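Local coordinates for conjugal transfer protein TRWB (Escherichia coli, PDB 1E9S) that couples the DNA-processing complex of conjugation to the type IV secretion machinery that exports DNA, probably with the help of a P-loop nucleotide-binding domain, at the interface of chains A and B. Residues are numbered along the deposited sequence; one frame, centred on the assembly and turned at random. Chains: chain A/B, Conjugal transfer protein TRWB.

Contact 1: the interface of chains A and B. Residues chain A 345-348; chain B 334-335, 337-338.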
loop_
_atom_site.group_PDB
_atom_site.type_symbol
_atom_site.label_atom_id
_atom_site.label_comp_id
_atom_site.label_asym_id
_atom_site.label_seq_id
_atom_site.Cartn_x
_atom_site.Cartn_y
_atom_site.Cartn_z
ATOM N N GLY A 345 -27.641 2.038 6.873
ATOM C CA GLY A 345 -26.726 1.260 7.671
ATOM C C GLY A 345 -26.493 1.758 9.070
ATOM O O GLY A 345 -27.286 2.510 9.612
ATOM N N SER A 346 -25.381 1.321 9.645
ATOM C CA SER A 346 -25.001 1.659 11.002
ATOM C C SER A 346 -24.196 2.939 11.064
ATOM O O SER A 346 -23.489 3.275 10.124
ATOM C CB SER A 346 -24.183 0.515 11.601
ATOM O OG SER A 346 -23.786 0.815 12.928
ATOM N N ARG A 347 -24.314 3.662 12.171
ATOM C CA ARG A 347 -23.554 4.886 12.321
ATOM C C ARG A 347 -22.094 4.492 12.540
ATOM O O ARG A 347 -21.197 5.309 12.389
ATOM C CB ARG A 347 -24.045 5.721 13.520
ATOM C CG ARG A 347 -25.300 5.249 14.227
ATOM C CD ARG A 347 -25.501 6.021 15.539
ATOM N NE ARG A 347 -26.050 7.363 15.344
ATOM C CZ ARG A 347 -27.346 7.630 15.197
ATOM N NH1 ARG A 347 -28.242 6.652 15.225
ATOM N NH2 ARG A 347 -27.750 8.880 15.021
ATOM N N THR A 348 -21.861 3.232 12.888
ATOM C CA THR A 348 -20.506 2.742 13.131
ATOM C C THR A 348 -19.797 2.349 11.830
ATOM O O THR A 348 -18.694 1.799 11.857
ATOM C CB THR A 348 -20.520 1.521 14.056
ATOM O OG1 THR A 348 -21.308 0.499 13.445
ATOM C CG2 THR A 348 -21.103 1.874 15.420
ATOM N N ARG B 334 -17.135 -3.787 12.987
ATOM C CA ARG B 334 -17.674 -2.595 13.632
ATOM C C ARG B 334 -19.022 -2.206 13.049
ATOM O O ARG B 334 -19.915 -1.800 13.778
ATOM C CB ARG B 334 -16.705 -1.412 13.513
ATOM C CG ARG B 334 -15.553 -1.428 14.523
ATOM C CD ARG B 334 -14.707 -0.163 14.416
ATOM N NE ARG B 334 -14.069 -0.084 13.106
ATOM C CZ ARG B 334 -12.778 -0.305 12.875
ATOM N NH1 ARG B 334 -11.944 -0.590 13.870
ATOM N NH2 ARG B 334 -12.314 -0.217 11.636
ATOM N N ALA B 335 -19.169 -2.334 11.737
ATOM C CA ALA B 335 -20.426 -1.995 11.075
ATOM C C ALA B 335 -21.580 -2.895 11.506
ATOM O O ALA B 335 -22.728 -2.612 11.188
ATOM C CB ALA B 335 -20.257 -2.076 9.563
ATOM N N PHE B 337 -22.480 -3.525 14.647
ATOM C CA PHE B 337 -23.051 -3.023 15.893
ATOM C C PHE B 337 -23.822 -1.775 15.499
ATOM O O PHE B 337 -23.228 -0.770 15.127
ATOM C CB PHE B 337 -21.949 -2.656 16.889
ATOM C CG PHE B 337 -21.134 -3.833 17.371
ATOM C CD1 PHE B 337 -20.128 -4.375 16.583
ATOM C CD2 PHE B 337 -21.372 -4.389 18.625
ATOM C CE1 PHE B 337 -19.373 -5.450 17.037
ATOM C CE2 PHE B 337 -20.620 -5.464 19.085
ATOM C CZ PHE B 337 -19.617 -5.995 18.286
ATOM N N ARG B 338 -25.145 -1.840 15.576
ATOM C CA ARG B 338 -25.991 -0.728 15.169
ATOM C C ARG B 338 -26.077 0.455 16.137
ATOM O O ARG B 338 -26.380 1.580 15.723
ATOM C CB ARG B 338 -27.394 -1.250 14.873
ATOM C CG ARG B 338 -27.462 -2.225 13.724
ATOM C CD ARG B 338 -27.165 -1.531 12.423
ATOM N NE ARG B 338 -28.092 -0.425 12.171
ATOM C CZ ARG B 338 -29.366 -0.574 11.831
ATOM N NH1 ARG B 338 -29.875 -1.789 11.698
ATOM N NH2 ARG B 338 -30.124 0.495 11.614
#

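Contact 2: the interface of chains A and B. Residues chain A 9, 11, 389-392; chain B 19, 364.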
loop_
_atom_site.group_PDB
_atom_site.type_symbol
_atom_site.label_atom_id
_atom_site.label_comp_id
_atom_site.label_asym_id
_atom_site.label_seq_id
_atom_site.Cartn_x
_atom_site.Cartn_y
_atom_site.Cartn_z
ATOM N N PHE A 9 -36.429 16.123 -1.485
ATOM C CA PHE A 9 -35.060 16.403 -1.076
ATOM C C PHE A 9 -35.004 16.697 0.430
ATOM O O PHE A 9 -35.822 17.455 0.954
ATOM C CB PHE A 9 -34.534 17.594 -1.881
ATOM C CG PHE A 9 -33.097 17.927 -1.614
ATOM C CD1 PHE A 9 -32.117 16.936 -1.636
ATOM C CD2 PHE A 9 -32.720 19.240 -1.346
ATOM C CE1 PHE A 9 -30.782 17.247 -1.395
ATOM C CE2 PHE A 9 -31.384 19.569 -1.101
ATOM C CZ PHE A 9 -30.413 18.570 -1.124
ATOM N N GLY A 11 -32.535 18.218 2.027
ATOM C CA GLY A 11 -31.865 19.469 2.323
ATOM C C GLY A 11 -32.771 20.673 2.149
ATOM O O GLY A 11 -33.998 20.549 2.166
ATOM N N GLU A 389 -24.384 19.493 -4.154
ATOM C CA GLU A 389 -24.545 18.799 -2.880
ATOM C C GLU A 389 -25.037 17.381 -3.046
ATOM O O GLU A 389 -25.527 17.010 -4.112
ATOM C CB GLU A 389 -25.514 19.572 -1.985
ATOM C CG GLU A 389 -26.623 20.228 -2.767
ATOM C CD GLU A 389 -27.504 21.088 -1.904
ATOM O OE1 GLU A 389 -26.960 21.847 -1.076
ATOM O OE2 GLU A 389 -28.739 21.013 -2.057
ATOM N N ARG A 390 -24.899 16.586 -1.988
ATOM C CA ARG A 390 -25.344 15.202 -2.020
ATOM C C ARG A 390 -26.840 15.191 -1.893
ATOM O O ARG A 390 -27.399 15.860 -1.025
ATOM C CB ARG A 390 -24.755 14.397 -0.861
ATOM C CG ARG A 390 -23.279 14.100 -0.983
ATOM C CD ARG A 390 -22.936 13.273 -2.221
ATOM N NE ARG A 390 -21.491 13.077 -2.286
ATOM C CZ ARG A 390 -20.786 12.367 -1.404
ATOM N NH1 ARG A 390 -21.384 11.764 -0.385
ATOM N NH2 ARG A 390 -19.469 12.289 -1.520
ATOM N N VAL A 391 -27.491 14.439 -2.765
ATOM C CA VAL A 391 -28.937 14.330 -2.709
ATOM C C VAL A 391 -29.270 13.635 -1.382
ATOM O O VAL A 391 -30.246 13.971 -0.721
ATOM C CB VAL A 391 -29.472 13.500 -3.900
ATOM C CG1 VAL A 391 -30.961 13.301 -3.759
ATOM C CG2 VAL A 391 -29.164 14.197 -5.201
ATOM N N VAL A 392 -28.433 12.676 -0.998
ATOM C CA VAL A 392 -28.620 11.926 0.236
ATOM C C VAL A 392 -27.297 11.911 0.997
ATOM O O VAL A 392 -26.313 11.324 0.546
ATOM C CB VAL A 392 -29.059 10.453 -0.054
ATOM C CG1 VAL A 392 -29.426 9.729 1.227
ATOM C CG2 VAL A 392 -30.218 10.441 -1.026
ATOM N N ARG B 19 -31.322 18.367 7.592
ATOM C CA ARG B 19 -31.125 16.925 7.532
ATOM C C ARG B 19 -29.868 16.425 8.236
ATOM O O ARG B 19 -29.030 17.215 8.673
ATOM C CB ARG B 19 -31.078 16.485 6.075
ATOM C CG ARG B 19 -30.152 17.327 5.209
ATOM C CD ARG B 19 -29.947 16.670 3.866
ATOM N NE ARG B 19 -29.139 17.495 2.983
ATOM C CZ ARG B 19 -28.723 17.110 1.784
ATOM N NH1 ARG B 19 -29.045 15.908 1.342
ATOM N NH2 ARG B 19 -27.994 17.929 1.030
ATOM N N GLU B 364 -27.136 19.166 8.311
ATOM C CA GLU B 364 -27.151 20.323 7.431
ATOM C C GLU B 364 -28.168 21.194 8.133
ATOM O O GLU B 364 -29.235 20.725 8.543
ATOM C CB GLU B 364 -27.601 19.964 6.030
ATOM C CG GLU B 364 -27.229 21.009 5.022
ATOM C CD GLU B 364 -27.494 20.551 3.620
ATOM O OE1 GLU B 364 -28.665 20.264 3.313
ATOM O OE2 GLU B 364 -26.535 20.467 2.828
HETATM O O HOH W 1 -29.509 21.909 0.898
#

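Contact 3: the interface of chains A and B. Residues chain A 347, 399; chain B 21, 408-409, 411, 413, 415.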
loop_
_atom_site.group_PDB
_atom_site.type_symbol
_atom_site.label_atom_id
_atom_site.label_comp_id
_atom_site.label_asym_id
_atom_site.label_seq_id
_atom_site.Cartn_x
_atom_site.Cartn_y
_atom_site.Cartn_z
ATOM N N ARG A 347 -24.314 3.662 12.171
ATOM C CA ARG A 347 -23.554 4.886 12.321
ATOM C C ARG A 347 -22.094 4.492 12.540
ATOM O O ARG A 347 -21.197 5.309 12.389
ATOM C CB ARG A 347 -24.045 5.721 13.520
ATOM C CG ARG A 347 -25.300 5.249 14.227
ATOM C CD ARG A 347 -25.501 6.021 15.539
ATOM N NE ARG A 347 -26.050 7.363 15.344
ATOM C CZ ARG A 347 -27.346 7.630 15.197
ATOM N NH1 ARG A 347 -28.242 6.652 15.225
ATOM N NH2 ARG A 347 -27.750 8.880 15.021
ATOM N N ASN A 399 -29.238 7.269 9.633
ATOM C CA ASN A 399 -30.425 7.551 10.438
ATOM C C ASN A 399 -31.727 7.124 9.763
ATOM O O ASN A 399 -32.801 7.561 10.164
ATOM C CB ASN A 399 -30.490 9.050 10.762
ATOM C CG ASN A 399 -29.352 9.511 11.654
ATOM O OD1 ASN A 399 -29.365 9.274 12.860
ATOM N ND2 ASN A 399 -28.356 10.164 11.065
ATOM N N THR B 21 -27.779 14.064 11.212
ATOM C CA THR B 21 -27.845 13.599 12.586
ATOM C C THR B 21 -28.421 14.657 13.523
ATOM O O THR B 21 -27.929 15.790 13.587
ATOM C CB THR B 21 -26.445 13.182 13.067
ATOM O OG1 THR B 21 -25.995 12.071 12.273
ATOM C CG2 THR B 21 -26.461 12.799 14.547
ATOM N N GLY B 408 -25.765 6.998 20.740
ATOM C CA GLY B 408 -26.403 7.013 19.447
ATOM C C GLY B 408 -26.992 5.649 19.169
ATOM O O GLY B 408 -26.284 4.750 18.713
ATOM N N PHE B 409 -28.282 5.494 19.456
ATOM C CA PHE B 409 -28.971 4.226 19.239
ATOM C C PHE B 409 -29.244 3.975 17.782
ATOM O O PHE B 409 -29.292 4.903 16.979
ATOM C CB PHE B 409 -30.302 4.173 19.996
ATOM C CG PHE B 409 -30.147 3.994 21.471
ATOM C CD1 PHE B 409 -29.400 2.934 21.978
ATOM C CD2 PHE B 409 -30.718 4.901 22.359
ATOM C CE1 PHE B 409 -29.220 2.784 23.344
ATOM C CE2 PHE B 409 -30.543 4.759 23.724
ATOM C CZ PHE B 409 -29.791 3.698 24.217
ATOM N N GLY B 411 -31.082 3.008 14.225
ATOM C CA GLY B 411 -32.228 3.605 13.583
ATOM C C GLY B 411 -32.317 5.105 13.615
ATOM O O GLY B 411 -31.353 5.809 13.887
ATOM N N ARG B 413 -32.932 7.776 15.383
ATOM C CA ARG B 413 -32.994 8.375 16.707
ATOM C C ARG B 413 -31.895 9.414 16.779
ATOM O O ARG B 413 -30.868 9.292 16.119
ATOM C CB ARG B 413 -32.745 7.342 17.796
ATOM C CG ARG B 413 -33.343 5.999 17.521
ATOM C CD ARG B 413 -34.601 5.754 18.287
ATOM N NE ARG B 413 -34.943 4.341 18.205
ATOM C CZ ARG B 413 -35.994 3.791 18.799
ATOM N NH1 ARG B 413 -36.818 4.547 19.527
ATOM N NH2 ARG B 413 -36.218 2.486 18.667
ATOM N N ILE B 415 -28.864 11.638 18.714
ATOM C CA ILE B 415 -27.845 11.247 19.669
ATOM C C ILE B 415 -27.997 12.177 20.853
ATOM O O ILE B 415 -28.813 13.093 20.824
ATOM C CB ILE B 415 -26.431 11.387 19.081
ATOM C CG1 ILE B 415 -26.090 12.859 18.872
ATOM C CG2 ILE B 415 -26.352 10.645 17.762
ATOM C CD1 ILE B 415 -24.693 13.082 18.432
#

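Contact 4: the interface of chains A and B. Residues chain A 11-12, 367, 389; chain B 18, 364, 366, 386.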
loop_
_atom_site.group_PDB
_atom_site.type_symbol
_atom_site.label_atom_id
_atom_site.label_comp_id
_atom_site.label_asym_id
_atom_site.label_seq_id
_atom_site.Cartn_x
_atom_site.Cartn_y
_atom_site.Cartn_z
ATOM N N GLY A 11 -32.535 18.218 2.027
ATOM C CA GLY A 11 -31.865 19.469 2.323
ATOM C C GLY A 11 -32.771 20.673 2.149
ATOM O O GLY A 11 -33.998 20.549 2.166
ATOM N N ALA A 12 -32.176 21.848 1.984
ATOM C CA ALA A 12 -32.960 23.065 1.821
ATOM C C ALA A 12 -33.631 23.084 0.453
ATOM O O ALA A 12 -33.043 22.668 -0.540
ATOM C CB ALA A 12 -32.066 24.296 1.987
ATOM N N ARG A 367 -30.360 28.201 -5.632
ATOM C CA ARG A 367 -31.184 28.513 -4.476
ATOM C C ARG A 367 -31.139 29.997 -4.130
ATOM O O ARG A 367 -30.116 30.654 -4.312
ATOM C CB ARG A 367 -30.695 27.697 -3.275
ATOM C CG ARG A 367 -31.799 27.114 -2.426
ATOM C CD ARG A 367 -31.293 26.503 -1.131
ATOM N NE ARG A 367 -29.984 25.880 -1.265
ATOM C CZ ARG A 367 -29.724 24.625 -1.627
ATOM N NH1 ARG A 367 -30.683 23.751 -1.920
ATOM N NH2 ARG A 367 -28.455 24.256 -1.691
ATOM N N GLU A 389 -24.384 19.493 -4.154
ATOM C CA GLU A 389 -24.545 18.799 -2.880
ATOM C C GLU A 389 -25.037 17.381 -3.046
ATOM O O GLU A 389 -25.527 17.010 -4.112
ATOM C CB GLU A 389 -25.514 19.572 -1.985
ATOM C CG GLU A 389 -26.623 20.228 -2.767
ATOM C CD GLU A 389 -27.504 21.088 -1.904
ATOM O OE1 GLU A 389 -26.960 21.847 -1.076
ATOM O OE2 GLU A 389 -28.739 21.013 -2.057
ATOM N N LEU B 18 -32.205 21.002 8.740
ATOM C CA LEU B 18 -32.611 20.434 7.458
ATOM C C LEU B 18 -32.521 18.906 7.403
ATOM O O LEU B 18 -33.528 18.226 7.205
ATOM C CB LEU B 18 -31.775 21.034 6.326
ATOM C CG LEU B 18 -31.846 22.555 6.204
ATOM C CD1 LEU B 18 -30.933 23.009 5.119
ATOM C CD2 LEU B 18 -33.252 22.996 5.907
ATOM N N GLU B 364 -27.136 19.166 8.311
ATOM C CA GLU B 364 -27.151 20.323 7.431
ATOM C C GLU B 364 -28.168 21.194 8.133
ATOM O O GLU B 364 -29.235 20.725 8.543
ATOM C CB GLU B 364 -27.601 19.964 6.030
ATOM C CG GLU B 364 -27.229 21.009 5.022
ATOM C CD GLU B 364 -27.494 20.551 3.620
ATOM O OE1 GLU B 364 -28.665 20.264 3.313
ATOM O OE2 GLU B 364 -26.535 20.467 2.828
ATOM N N GLU B 366 -29.777 25.522 8.835
ATOM C CA GLU B 366 -29.907 26.917 8.405
ATOM C C GLU B 366 -29.733 27.846 9.608
ATOM O O GLU B 366 -30.385 27.686 10.640
ATOM C CB GLU B 366 -31.258 27.132 7.711
ATOM C CG GLU B 366 -31.359 26.326 6.424
ATOM C CD GLU B 366 -32.600 26.617 5.608
ATOM O OE1 GLU B 366 -33.716 26.470 6.151
ATOM O OE2 GLU B 366 -32.456 26.976 4.414
ATOM N N ARG B 386 -26.900 28.176 4.684
ATOM C CA ARG B 386 -27.025 26.721 4.788
ATOM C C ARG B 386 -25.646 26.169 5.128
ATOM O O ARG B 386 -24.665 26.482 4.453
ATOM C CB ARG B 386 -27.468 26.111 3.460
ATOM C CG ARG B 386 -28.953 25.861 3.320
ATOM C CD ARG B 386 -29.766 27.155 3.228
ATOM N NE ARG B 386 -29.302 28.036 2.157
ATOM C CZ ARG B 386 -29.992 29.074 1.696
ATOM N NH1 ARG B 386 -31.184 29.351 2.209
ATOM N NH2 ARG B 386 -29.480 29.845 0.742
HETATM O O HOH W 2 -29.509 21.909 0.898
#

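Contact 1: the interface of chains A and B
In this P-loop coupling protein the small apolar centre pairs A:Ser346 with B:Arg338, the serine CB lying 3.7 Å from CD of the arginine chain. The site is a subunit interface: loop 345-348 of chain A, between strand 339-342 and helix 350-360, docks on the C-terminal end of helix 327-334 of chain B and the residues after it. B:Arg338 bends at chi2 and chi3, which folds its aliphatic part alongside the serine. Beyond this centre two hydroxyls of chain A meet backbone carbonyls of chain B. With OG anti to its own backbone N (chi1 180°), A:Ser346 sends the hydroxyl across to B:Phe337, OG to O being 2.8 Å. A:Thr348 OG1 reaches the same B:Phe337 O at 2.9 Å, and both donors approach from one face of the carbonyl plane. The threonine also bonds B:Arg334, OG1 to O 2.7 Å, but comes from above that carbonyl plane, 40° out of it. Within chain A, A:Ser346 OG lies 2.6 Å from A:Thr348 OG1, and A:Thr348 N donates to A:Ser346 OG at 3.1 Å (161° at H). The single hydrogen of A:Thr348 OG1 cannot serve both carbonyls fully, so its bonds to B:Arg334 O and B:Phe337 O are probably shared or alternate.

Contact 2: the interface of chains A and B
B:Arg19 runs out from chain B in an extended chain from CG to NE and presents the far end of its guanidinium to the backbone of A:Arg390, at the end of strand 384-390. B:Arg19 NH1 and NH2 both converge on one carbonyl, A:Arg390 O, at 2.9 Å and 3.0 Å. That oxygen lies close to the guanidinium plane, and NH2 comes nearly along the C=O axis (163° at the oxygen), whereas NH1 is tilted from the carbonyl plane. A:Val391 O is also near NH1, but the N-H points elsewhere and no hydrogen bond forms. The ring of A:Phe9 stands at 70° to the guanidinium and brings its CZ corner to within 3.3 Å of B:Arg19 NH2, a steep meeting and not a stack. A:Gly11 lies along the chain, its CA 3.7 Å from B:Arg19 CD. B:Glu364 OE1 accepts from B:Arg19 NE at 2.8 Å, a same-chain salt bridge met from above the carboxylate plane, which should restrict rotation of the guanidinium. A:Glu389 and B:Glu364 cross at about a right angle, and a water joins A:Glu389 OE2 (3.2 Å) to B:Glu364 OE1 (3.0 Å), probably easing their like charges. The site thus ties a chain B side chain to its neighbour's strand end in the deposited six-chain assembly.

Contact 3: the interface of chains A and B
A:Arg347 reaches towards a set of chain B backbone carbonyls, where its guanidinium nitrogens lie near the oxygens of B:Phe409, B:Gly411 and B:Arg413. The shortest approach, A:Arg347 NH1 to B:Phe409 O at 2.7 Å, is no hydrogen bond because the N-H points elsewhere. Weak bonds run from A:Arg347 NH1 to B:Gly411 O (3.5 Å) and from A:Arg347 NH2 to B:Arg413 O (3.3 Å); with the third oxygen close by, the partial negative charges would suit its positive charge. B:Gly408 CA sits over one guanidinium face, offset toward the rim, and the side chains of A:Arg347 and B:Ile415 meet at a slant, with B:Ile415 CG2 3.5 Å from A:Arg347 NH2. The bend at chi3 (78°) turns the guanidinium away from the line of the earlier methylenes and towards these carbonyls. A second link lies nearby: A:Asn399 ND2 donates to B:Thr21 OG1 at 3.3 Å (154° at H), with the hydroxyl oxygen close to the amide plane and the two side chains crossing at about a right angle. Farther out, strands 404-408 and 415-419 of chain B flank the loop bearing the carbonyls, while A:Asn399 directly follows helix 394-398. The site seats one subunit's arginine against a strand-linking loop of the next, a contact that would help hold neighbours in register.

Contact 4: the interface of chains A and B
Strands 362-369 and 383-390 of chain B, with the short strand 16-18, receive the N-terminal segment of chain A where A:Ala12 meets B:Leu18 and B:Arg386. The methyl carbon CB of A:Ala12 lies 3.6 Å from the CD1 branch of B:Leu18 and 3.7 Å from CG of B:Arg386, so a leucine branch and an arginine methylene pack on one small group. B:Arg386, bent at chi2 and chi3, turns its guanidinium toward chain A, where A:Arg367 CD stands over the centre of one face, 4.0 Å from B:Arg386 CZ. The two guanidinium planes are 61° apart, so the groups meet without stacking. Each arginine has an acid on its own chain: A:Arg367 NH2 bonds A:Glu389 OE1 at 2.9 Å, from above the carboxylate plane, and B:Arg386 NH1 forms a longer, weak pairing with B:Glu366 OE2 at 3.5 Å, the acid oxygen lying at the guanidinium edge. These acids probably temper the like charge of the arginine pair. The backbone N of A:Ala12 bonds a water (2.9 Å) that also meets A:Glu389 and B:Glu364, linking the segment to an acid of each chain. In the fold, the loop before strand 16-18 of chain A passes here along the strands of chain B, facing strands 362-368 and 384-390 of its own chain.

Along the A-B interface the contacts run in the order 1, 3, 2, 4. Contacts 2 and 4 are neighbours, about 7 Å between C-alpha centres, and share A:Gly11, A:Glu389, B:Glu364 and the same bridging water, so they form one continuous patch. Contacts 1 and 3, about 10 Å apart, share A:Arg347, whose side chain leaves the loop of contact 1 to enter contact 3. Contact 3 lies about 17 Å from contact 2, and contacts 1 and 4 are the farthest apart, about 26 Å. Chains A and B present different surfaces to each other, as expected if the six subunits form a ring.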